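Local structure of avidin (Gallus gallus, 4U46) at residues K49-H54 with W74-S79. The protein is an engineered form of the tetrameric biotin-binding protein of hen, probably made as an artificial receptor for other small molecules such as sterols. Sequence-based numbering, arbitrary orientation.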
loop_
_atom_site.group_PDB
_atom_site.type_symbol
_atom_site.label_atom_id
_atom_site.label_comp_id
_atom_site.label_asym_id
_atom_site.label_seq_id
_atom_site.Cartn_x
_atom_site.Cartn_y
_atom_site.Cartn_z
ATOM N N LYS A 49 -12.838 8.027 21.257
ATOM C CA LYS A 49 -11.564 8.707 21.543
ATOM C C LYS A 49 -11.224 9.789 20.488
ATOM O O LYS A 49 -11.493 9.608 19.312
ATOM C CB LYS A 49 -10.404 7.704 21.603
ATOM C CG LYS A 49 -10.357 6.838 22.853
ATOM C CD LYS A 49 -10.341 7.679 24.130
ATOM C CE LYS A 49 -10.137 6.835 25.372
ATOM N NZ LYS A 49 -11.171 5.767 25.494
ATOM N N GLU A 50 -10.587 10.856 20.962
ATOM C CA GLU A 50 -10.236 12.062 20.218
ATOM C C GLU A 50 -8.697 12.099 20.095
ATOM O O GLU A 50 -8.004 11.740 21.043
ATOM C CB GLU A 50 -10.718 13.288 21.000
ATOM C CG GLU A 50 -10.199 13.407 22.470
ATOM C CD GLU A 50 -10.612 12.255 23.430
ATOM O OE1 GLU A 50 -11.728 11.718 23.308
ATOM O OE2 GLU A 50 -9.821 11.869 24.321
ATOM N N SER A 51 -8.161 12.469 18.931
ATOM C CA SER A 51 -6.738 12.551 18.764
ATOM C C SER A 51 -6.376 13.716 17.815
ATOM O O SER A 51 -7.115 14.023 16.868
ATOM C CB SER A 51 -6.161 11.261 18.212
ATOM O OG SER A 51 -6.082 10.194 19.155
ATOM N N PRO A 52 -5.249 14.355 18.056
ATOM C CA PRO A 52 -4.908 15.441 17.153
ATOM C C PRO A 52 -4.420 14.952 15.781
ATOM O O PRO A 52 -3.760 13.890 15.667
ATOM C CB PRO A 52 -3.812 16.222 17.927
ATOM C CG PRO A 52 -3.145 15.162 18.753
ATOM C CD PRO A 52 -4.224 14.149 19.100
ATOM N N LEU A 53 -4.717 15.752 14.757
ATOM C CA LEU A 53 -4.094 15.597 13.426
ATOM C C LEU A 53 -3.429 16.916 12.961
ATOM O O LEU A 53 -3.877 18.034 13.314
ATOM C CB LEU A 53 -5.105 15.029 12.356
ATOM C CG LEU A 53 -6.242 15.964 11.959
ATOM C CD1 LEU A 53 -5.782 16.799 10.774
ATOM C CD2 LEU A 53 -7.573 15.276 11.614
ATOM N N HIS A 54 -2.387 16.759 12.166
ATOM C CA HIS A 54 -1.685 17.864 11.486
ATOM C C HIS A 54 -1.343 17.516 10.048
ATOM O O HIS A 54 -0.790 16.443 9.787
ATOM C CB HIS A 54 -0.341 18.149 12.181
ATOM C CG HIS A 54 -0.495 18.291 13.651
ATOM N ND1 HIS A 54 -0.823 19.496 14.239
ATOM C CD2 HIS A 54 -0.538 17.359 14.635
ATOM C CE1 HIS A 54 -0.947 19.319 15.547
ATOM N NE2 HIS A 54 -0.779 18.034 15.815
ATOM N N TRP A 74 -2.035 9.300 17.442
ATOM C CA TRP A 74 -3.073 8.628 18.263
ATOM C C TRP A 74 -2.715 8.790 19.756
ATOM O O TRP A 74 -1.571 8.673 20.107
ATOM C CB TRP A 74 -3.177 7.151 17.935
ATOM C CG TRP A 74 -3.631 6.877 16.526
ATOM C CD1 TRP A 74 -2.901 6.324 15.544
ATOM C CD2 TRP A 74 -4.904 7.141 15.985
ATOM N NE1 TRP A 74 -3.617 6.237 14.406
ATOM C CE2 TRP A 74 -4.867 6.733 14.636
ATOM C CE3 TRP A 74 -6.081 7.692 16.496
ATOM C CZ2 TRP A 74 -5.952 6.863 13.795
ATOM C CZ3 TRP A 74 -7.143 7.811 15.683
ATOM C CH2 TRP A 74 -7.092 7.399 14.328
ATOM N N LYS A 75 -3.685 9.193 20.563
ATOM C CA LYS A 75 -3.426 9.554 21.969
ATOM C C LYS A 75 -3.593 8.354 22.907
ATOM O O LYS A 75 -3.150 8.409 24.047
ATOM C CB LYS A 75 -4.376 10.655 22.425
ATOM C CG LYS A 75 -3.850 12.057 22.236
ATOM C CD LYS A 75 -4.924 13.086 22.613
ATOM C CE LYS A 75 -5.125 13.196 24.115
ATOM N NZ LYS A 75 -6.488 13.707 24.435
ATOM N N PHE A 76 -4.185 7.284 22.387
ATOM C CA PHE A 76 -4.446 6.065 23.137
ATOM C C PHE A 76 -3.653 4.852 22.638
ATOM O O PHE A 76 -3.872 3.734 23.070
ATOM C CB PHE A 76 -5.953 5.800 23.083
ATOM C CG PHE A 76 -6.497 5.658 21.671
ATOM C CD1 PHE A 76 -6.331 4.485 20.958
ATOM C CD2 PHE A 76 -7.139 6.718 21.051
ATOM C CE1 PHE A 76 -6.799 4.368 19.644
ATOM C CE2 PHE A 76 -7.605 6.612 19.748
ATOM C CZ PHE A 76 -7.441 5.427 19.046
ATOM N N SER A 77 -2.673 5.074 21.769
ATOM C CA SER A 77 -1.944 4.015 21.146
ATOM C C SER A 77 -0.498 4.483 20.895
ATOM O O SER A 77 -0.271 5.687 20.802
ATOM C CB SER A 77 -2.668 3.672 19.813
ATOM O OG SER A 77 -1.868 2.798 19.044
ATOM N N GLU A 78 0.444 3.553 20.764
ATOM C CA GLU A 78 1.818 3.823 20.310
ATOM C C GLU A 78 2.003 4.006 18.761
ATOM O O GLU A 78 3.120 4.297 18.266
ATOM C CB GLU A 78 2.782 2.733 20.781
ATOM C CG GLU A 78 2.952 2.662 22.299
ATOM C CD GLU A 78 3.868 1.526 22.767
ATOM O OE1 GLU A 78 4.536 0.841 21.961
ATOM O OE2 GLU A 78 3.941 1.306 23.980
ATOM N N SER A 79 0.905 3.821 18.063
ATOM C CA SER A 79 0.843 3.807 16.605
ATOM C C SER A 79 0.689 5.223 16.044
ATOM O O SER A 79 0.285 6.183 16.754
ATOM C CB SER A 79 -0.398 2.950 16.175
ATOM O OG SER A 79 -0.166 1.560 16.461
#
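Ser51 reaches out from its strand and accepts the backbone N-H of Lys75, with N to OG at 3.0 Å and an N-H...O angle of 152°. Its hydroxyl lies anti to its own carbonyl carbon (chi1 -75°), which sets OG beside the start of the loop; Trp74 CE3 stands 3.7 Å from the same oxygen, and Phe76 CE2 a little farther off. A serine suits the spot, being small enough to fit among Trp74, Lys75 and Phe76 yet able to receive a loop amide. An alanine here would probably leave the Lys75 N-H without its acceptor and the turn less firmly tied to the strand. The Trp74 indole is anchored at its other end, where NE1 makes a hydrogen bond to Thr81 OG1.

The fold is the avidin barrel, eight antiparallel strands in sequential order, and the loop 74-79 links strand 67-73 to strand 80-89. Strand 48-57 neighbours strand 67-73 in the sheet, and a backbone hydrogen bond from Asn73 N to Pro52 O, the proline having no N-H to give, carries that pairing to where the loop departs.

Beyond it, Lys75 extends its aliphatic chain across Pro52 at about a right angle, CD to CD at 3.7 Å, a nonpolar meeting that a long methylene chain and a rigid ring make well. The chain then bends at chi3 (74°), and its ammonium makes a long salt bridge to Glu50, NZ to OE2 at 3.8 Å. The same lysine's methylenes also lie over Glu50 O, CD to O at 3.7 Å. On the other flank the Phe76 ring meets Lys49 obliquely, its CD2 lying 3.5 Å from Lys49 CB. Only the base of that lysine is used; its amine leads away from the loop, toward a weak, long ion pair with Glu47.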